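Local coordinates for uncharacterized protein (Chondromyces crocatus, PDB 6I86) that is of unknown function but is encoded in the crocagin gene cluster and probably takes part in the biosynthesis of this ribosomally made peptide product, at residues Ile11-Thr16 with Glu59-Val64; Trp17-Asp22 with Val96-Asp101. One frame throughout, in Å; residues are numbered along the deposited sequence.

Contact 1. Residues Ile11-Thr16 with Glu59-Val64; sequences ILPAST and EGYFKV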
loop_
_atom_site.group_PDB
_atom_site.type_symbol
_atom_site.label_atom_id
_atom_site.label_comp_id
_atom_site.label_asym_id
_atom_site.label_seq_id
_atom_site.Cartn_x
_atom_site.Cartn_y
_atom_site.Cartn_z
ATOM N N ILE A 11 6.966 -6.355 -3.916
ATOM C CA ILE A 11 6.435 -6.827 -5.188
ATOM C C ILE A 11 5.465 -7.953 -4.872
ATOM O O ILE A 11 5.856 -8.962 -4.274
ATOM C CB ILE A 11 7.544 -7.309 -6.135
ATOM C CG1 ILE A 11 8.575 -6.205 -6.371
ATOM C CG2 ILE A 11 6.951 -7.771 -7.454
ATOM C CD1 ILE A 11 9.737 -6.643 -7.232
ATOM N N LEU A 12 4.204 -7.778 -5.255
ATOM C CA LEU A 12 3.199 -8.783 -4.942
ATOM C C LEU A 12 2.196 -8.871 -6.084
ATOM O O LEU A 12 2.009 -7.893 -6.815
ATOM C CB LEU A 12 2.464 -8.473 -3.626
ATOM C CG LEU A 12 2.176 -7.059 -3.107
ATOM C CD1 LEU A 12 1.688 -6.101 -4.184
ATOM C CD2 LEU A 12 1.152 -7.157 -1.989
ATOM N N PRO A 13 1.552 -10.020 -6.254
ATOM C CA PRO A 13 0.451 -10.103 -7.219
ATOM C C PRO A 13 -0.844 -9.578 -6.623
ATOM O O PRO A 13 -1.051 -9.587 -5.408
ATOM C CB PRO A 13 0.356 -11.605 -7.505
ATOM C CG PRO A 13 0.770 -12.240 -6.206
ATOM C CD PRO A 13 1.812 -11.314 -5.601
ATOM N N ALA A 14 -1.726 -9.122 -7.510
ATOM C CA ALA A 14 -3.029 -8.624 -7.096
ATOM C C ALA A 14 -3.937 -8.548 -8.313
ATOM O O ALA A 14 -3.490 -8.229 -9.418
ATOM C CB ALA A 14 -2.923 -7.249 -6.426
ATOM N N SER A 15 -5.218 -8.851 -8.095
ATOM C CA SER A 15 -6.224 -8.741 -9.139
ATOM C C SER A 15 -7.150 -7.546 -8.967
ATOM O O SER A 15 -7.693 -7.063 -9.965
ATOM C CB SER A 15 -7.069 -10.024 -9.206
ATOM O OG SER A 15 -7.803 -10.224 -8.010
ATOM N N THR A 16 -7.341 -7.056 -7.741
ATOM C CA THR A 16 -8.226 -5.920 -7.509
ATOM C C THR A 16 -7.646 -4.950 -6.484
ATOM O O THR A 16 -7.369 -3.792 -6.812
ATOM C CB THR A 16 -9.611 -6.392 -7.048
ATOM O OG1 THR A 16 -9.468 -7.333 -5.977
ATOM C CG2 THR A 16 -10.378 -7.046 -8.187
ATOM N N GLU A 59 -5.368 -8.098 -13.115
ATOM C CA GLU A 59 -4.422 -8.919 -12.367
ATOM C C GLU A 59 -3.007 -8.767 -12.915
ATOM O O GLU A 59 -2.792 -8.748 -14.131
ATOM C CB GLU A 59 -4.848 -10.388 -12.408
ATOM C CG GLU A 59 -3.700 -11.387 -12.256
ATOM C CD GLU A 59 -3.272 -11.587 -10.812
ATOM O OE1 GLU A 59 -2.085 -11.902 -10.576
ATOM O OE2 GLU A 59 -4.122 -11.438 -9.912
ATOM N N GLY A 60 -2.045 -8.654 -12.007
ATOM C CA GLY A 60 -0.653 -8.606 -12.398
ATOM C C GLY A 60 0.240 -8.678 -11.180
ATOM O O GLY A 60 -0.210 -8.980 -10.073
ATOM N N TYR A 61 1.522 -8.411 -11.404
ATOM C CA TYR A 61 2.502 -8.267 -10.336
ATOM C C TYR A 61 2.962 -6.819 -10.310
ATOM O O TYR A 61 3.304 -6.258 -11.355
ATOM C CB TYR A 61 3.701 -9.192 -10.545
ATOM C CG TYR A 61 3.506 -10.603 -10.046
ATOM C CD1 TYR A 61 2.897 -11.563 -10.839
ATOM C CD2 TYR A 61 3.945 -10.978 -8.783
ATOM C CE1 TYR A 61 2.725 -12.858 -10.390
ATOM C CE2 TYR A 61 3.778 -12.273 -8.324
ATOM C CZ TYR A 61 3.166 -13.208 -9.131
ATOM O OH TYR A 61 2.996 -14.498 -8.679
ATOM N N PHE A 62 2.977 -6.219 -9.125
ATOM C CA PHE A 62 3.175 -4.783 -9.012
ATOM C C PHE A 62 4.209 -4.459 -7.948
ATOM O O PHE A 62 4.230 -5.069 -6.874
ATOM C CB PHE A 62 1.849 -4.086 -8.705
ATOM C CG PHE A 62 0.739 -4.498 -9.626
ATOM C CD1 PHE A 62 0.727 -4.073 -10.947
ATOM C CD2 PHE A 62 -0.271 -5.340 -9.187
ATOM C CE1 PHE A 62 -0.286 -4.463 -11.812
ATOM C CE2 PHE A 62 -1.290 -5.734 -10.048
ATOM C CZ PHE A 62 -1.297 -5.294 -11.361
ATOM N N LYS A 63 5.059 -3.488 -8.261
ATOM C CA LYS A 63 6.100 -3.017 -7.359
ATOM C C LYS A 63 5.615 -1.732 -6.699
ATOM O O LYS A 63 5.315 -0.750 -7.388
ATOM C CB LYS A 63 7.404 -2.782 -8.119
ATOM C CG LYS A 63 8.517 -2.157 -7.293
ATOM C CD LYS A 63 9.772 -1.932 -8.133
ATOM C CE LYS A 63 10.406 -3.246 -8.563
ATOM N NZ LYS A 63 11.606 -3.034 -9.424
ATOM N N VAL A 64 5.531 -1.742 -5.372
ATOM C CA VAL A 64 5.049 -0.602 -4.602
ATOM C C VAL A 64 6.168 -0.149 -3.680
ATOM O O VAL A 64 6.636 -0.922 -2.834
ATOM C CB VAL A 64 3.784 -0.943 -3.799
ATOM C CG1 VAL A 64 3.261 0.295 -3.078
ATOM C CG2 VAL A 64 2.717 -1.526 -4.711
#
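The carbonyl oxygen of Ala14 is met from several sides: Gly60 N donates to Ala14 O at 3.0 Å, Glu59 CA brings a C-H to it, and Phe62 CE2 lies 3.4 Å from Ala14 O, which sits at the edge of the ring in its plane. Ala14 N returns a bond to Gly60 O, and the Leu12-Phe62 pair is likewise doubly bonded. Strand 4-14, an outermost strand of a five-stranded mixed sheet within this chain, is thus held antiparallel to its neighbour 60-69.

On the face carrying Pro13 and Tyr61, the two side chains lie alongside each other and point the same way. Pro13 CB stands 3.6 Å from the centroid of the Tyr61 ring, 15° off its normal, a CH-pi contact, while Pro13 CD touches Tyr61 CE2 at 3.5 Å. An alanine in place of Tyr61 would probably leave one side of the Pro13 ring without its aromatic cover and open a gap beside it. Next along, Ile11 CD1 rests on Lys63 CE at 3.7 Å; the Lys63 amine goes on to the carbonyl of Glu144.

Glu59 OE2 comes within 3.3 Å of Ala14 O, but both are acceptors and no hydrogen bond joins them. The polar grip across this pairing is therefore the four backbone bonds of Leu12-Phe62 and Ala14-Gly60, to which the CH-pi contact adds an apolar one.

Contact 2. Residues Trp17-Asp22 with Val96-Asp101; sequences WILFFD and VACTTD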
loop_
_atom_site.group_PDB
_atom_site.type_symbol
_atom_site.label_atom_id
_atom_site.label_comp_id
_atom_site.label_asym_id
_atom_site.label_seq_id
_atom_site.Cartn_x
_atom_site.Cartn_y
_atom_site.Cartn_z
ATOM N N TRP A 17 -7.458 -5.401 -5.246
ATOM C CA TRP A 17 -7.097 -4.521 -4.143
ATOM C C TRP A 17 -5.813 -4.976 -3.463
ATOM O O TRP A 17 -5.682 -6.144 -3.082
ATOM C CB TRP A 17 -8.219 -4.457 -3.105
ATOM C CG TRP A 17 -9.449 -3.745 -3.565
ATOM C CD1 TRP A 17 -9.605 -3.024 -4.714
ATOM C CD2 TRP A 17 -10.696 -3.669 -2.870
ATOM N NE1 TRP A 17 -10.878 -2.511 -4.779
ATOM C CE2 TRP A 17 -11.568 -2.892 -3.658
ATOM C CE3 TRP A 17 -11.161 -4.186 -1.658
ATOM C CZ2 TRP A 17 -12.880 -2.621 -3.273
ATOM C CZ3 TRP A 17 -12.462 -3.917 -1.277
ATOM C CH2 TRP A 17 -13.306 -3.142 -2.081
ATOM N N ILE A 18 -4.877 -4.042 -3.301
ATOM C CA ILE A 18 -3.763 -4.178 -2.372
ATOM C C ILE A 18 -4.098 -3.346 -1.143
ATOM O O ILE A 18 -4.525 -2.191 -1.266
ATOM C CB ILE A 18 -2.438 -3.721 -3.008
ATOM C CG1 ILE A 18 -2.137 -4.547 -4.259
ATOM C CG2 ILE A 18 -1.301 -3.838 -2.011
ATOM C CD1 ILE A 18 -1.113 -3.918 -5.183
ATOM N N LEU A 19 -3.923 -3.927 0.042
ATOM C CA LEU A 19 -4.375 -3.315 1.285
ATOM C C LEU A 19 -3.197 -3.093 2.221
ATOM O O LEU A 19 -2.404 -4.010 2.456
ATOM C CB LEU A 19 -5.435 -4.188 1.965
ATOM C CG LEU A 19 -6.646 -4.554 1.106
ATOM C CD1 LEU A 19 -7.461 -5.651 1.774
ATOM C CD2 LEU A 19 -7.512 -3.332 0.827
ATOM N N PHE A 20 -3.092 -1.878 2.756
ATOM C CA PHE A 20 -2.050 -1.498 3.699
ATOM C C PHE A 20 -2.686 -1.208 5.049
ATOM O O PHE A 20 -3.706 -0.521 5.118
ATOM C CB PHE A 20 -1.288 -0.255 3.230
ATOM C CG PHE A 20 -0.237 -0.532 2.198
ATOM C CD1 PHE A 20 -0.377 -1.571 1.297
ATOM C CD2 PHE A 20 0.897 0.253 2.134
ATOM C CE1 PHE A 20 0.595 -1.819 0.351
ATOM C CE2 PHE A 20 1.866 0.007 1.193
ATOM C CZ PHE A 20 1.718 -1.029 0.298
ATOM N N PHE A 21 -2.078 -1.713 6.121
ATOM C CA PHE A 21 -2.678 -1.561 7.440
ATOM C C PHE A 21 -1.648 -1.873 8.515
ATOM O O PHE A 21 -0.601 -2.472 8.248
ATOM C CB PHE A 21 -3.904 -2.468 7.607
ATOM C CG PHE A 21 -3.701 -3.861 7.077
ATOM C CD1 PHE A 21 -3.206 -4.867 7.894
ATOM C CD2 PHE A 21 -3.995 -4.163 5.755
ATOM C CE1 PHE A 21 -3.021 -6.149 7.402
ATOM C CE2 PHE A 21 -3.800 -5.443 5.258
ATOM C CZ PHE A 21 -3.314 -6.435 6.082
ATOM N N ASP A 22 -1.969 -1.460 9.738
ATOM C CA ASP A 22 -1.153 -1.818 10.888
ATOM C C ASP A 22 -1.268 -3.312 11.154
ATOM O O ASP A 22 -2.322 -3.918 10.943
ATOM C CB ASP A 22 -1.590 -1.023 12.117
ATOM C CG ASP A 22 -0.615 -1.146 13.271
ATOM O OD1 ASP A 22 -0.660 -2.171 13.981
ATOM O OD2 ASP A 22 0.198 -0.219 13.469
ATOM N N VAL A 96 1.954 -3.312 7.309
ATOM C CA VAL A 96 1.966 -4.564 6.566
ATOM C C VAL A 96 0.939 -4.487 5.444
ATOM O O VAL A 96 0.075 -3.607 5.416
ATOM C CB VAL A 96 1.680 -5.788 7.461
ATOM C CG1 VAL A 96 2.666 -5.855 8.611
ATOM C CG2 VAL A 96 0.271 -5.719 7.988
ATOM N N ALA A 97 1.033 -5.443 4.522
ATOM C CA ALA A 97 0.218 -5.433 3.319
ATOM C C ALA A 97 -0.359 -6.814 3.049
ATOM O O ALA A 97 0.264 -7.836 3.350
ATOM C CB ALA A 97 1.029 -4.967 2.103
ATOM N N CYS A 98 -1.562 -6.827 2.476
ATOM C CA CYS A 98 -2.178 -8.044 1.969
ATOM C C CYS A 98 -2.944 -7.693 0.699
ATOM O O CYS A 98 -2.927 -6.549 0.237
ATOM C CB CYS A 98 -3.079 -8.689 3.027
ATOM S SG CYS A 98 -4.771 -8.074 3.071
ATOM N N THR A 99 -3.599 -8.695 0.118
ATOM C CA THR A 99 -4.504 -8.501 -1.005
ATOM C C THR A 99 -5.796 -9.250 -0.716
ATOM O O THR A 99 -5.864 -10.086 0.188
ATOM C CB THR A 99 -3.900 -8.988 -2.334
ATOM O OG1 THR A 99 -3.971 -10.417 -2.397
ATOM C CG2 THR A 99 -2.445 -8.545 -2.480
ATOM N N THR A 100 -6.838 -8.940 -1.489
ATOM C CA THR A 100 -8.054 -9.736 -1.398
ATOM C C THR A 100 -7.869 -11.129 -1.983
ATOM O O THR A 100 -8.722 -11.995 -1.759
ATOM C CB THR A 100 -9.218 -9.024 -2.093
ATOM O OG1 THR A 100 -8.827 -8.628 -3.413
ATOM C CG2 THR A 100 -9.641 -7.795 -1.297
ATOM N N ASP A 101 -6.779 -11.363 -2.717
ATOM C CA ASP A 101 -6.455 -12.706 -3.185
ATOM C C ASP A 101 -5.751 -13.518 -2.101
ATOM O O ASP A 101 -5.992 -14.724 -1.971
ATOM C CB ASP A 101 -5.586 -12.634 -4.443
ATOM C CG ASP A 101 -6.240 -11.850 -5.566
ATOM O OD1 ASP A 101 -7.445 -12.063 -5.814
ATOM O OD2 ASP A 101 -5.549 -11.033 -6.212
HETATM O O HOH W 1 -6.687 -8.254 -5.169
#
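Leu19 and Cys98 exchange two backbone bonds, with Leu19 N to Cys98 O at 2.8 Å, and Phe21 and Val96 exchange two more, Val96 N reaching Phe21 O at 2.8 Å and 173°. Beyond Thr99 the pairing frays: Thr100 N reaches Trp17 O only through a weak bond of 3.4 Å. A water there accepts from Trp17 N and hydrogen-bonds with Thr100 OG1 at 2.8 Å, tying the strand start to the turn.

Aromatic contacts gather round Phe21, whose CG sits between its backbone N and carbonyl carbon (chi1 44°). Val96 O lies over the centre of one face of the ring, 4.0 Å above the plane. Cys98 SG meets the ring edge 3.6 Å from Phe21 CE2, a sulfur-aromatic contact, and Val96 CG2 presses on Phe21 CE1 at 3.4 Å.

Apolar contacts supply the rest. Leu19 CD1 reaches Cys98 SG on the same face as Phe21, and Trp17 CE3 approaches the Thr100 methyl; Ile42 of helix 38-47 touches Trp17, Leu19 and Thr100. On the opposite face Phe20 CE1 meets Ala97 CB at 3.6 Å, and Ile10 of strand 4-14 touches both residues. This is the central antiparallel pairing of a four-stranded sheet, flanked by strands 51-55 and 107-111, with a helix against one face and strand 4-14 against the other.

Contact 2 is the more deeply buried, its centre about 7 Å from the centre of the chain against about 11 Å for contact 1, which is partly exposed. Contact 1 pairs an outermost strand of the five-stranded mixed sheet with its neighbour; contact 2 joins the two inner strands of the four-stranded sheet. The Ser15-Thr16 link carries the chain from one sheet to the other, and there Ser15 OG lies 2.9 Å from Asp101 OD1, probably hydrogen-bonded. From strand 4-14, Leu12 packs onto Ile18 and Thr99. Contact 1 adds to its buried Leu12-Phe62 face a more exposed one with Pro13, Tyr61 and Ile11; contact 2 is largely apolar and aromatic on both faces, with a water at its Trp17-Thr100 end.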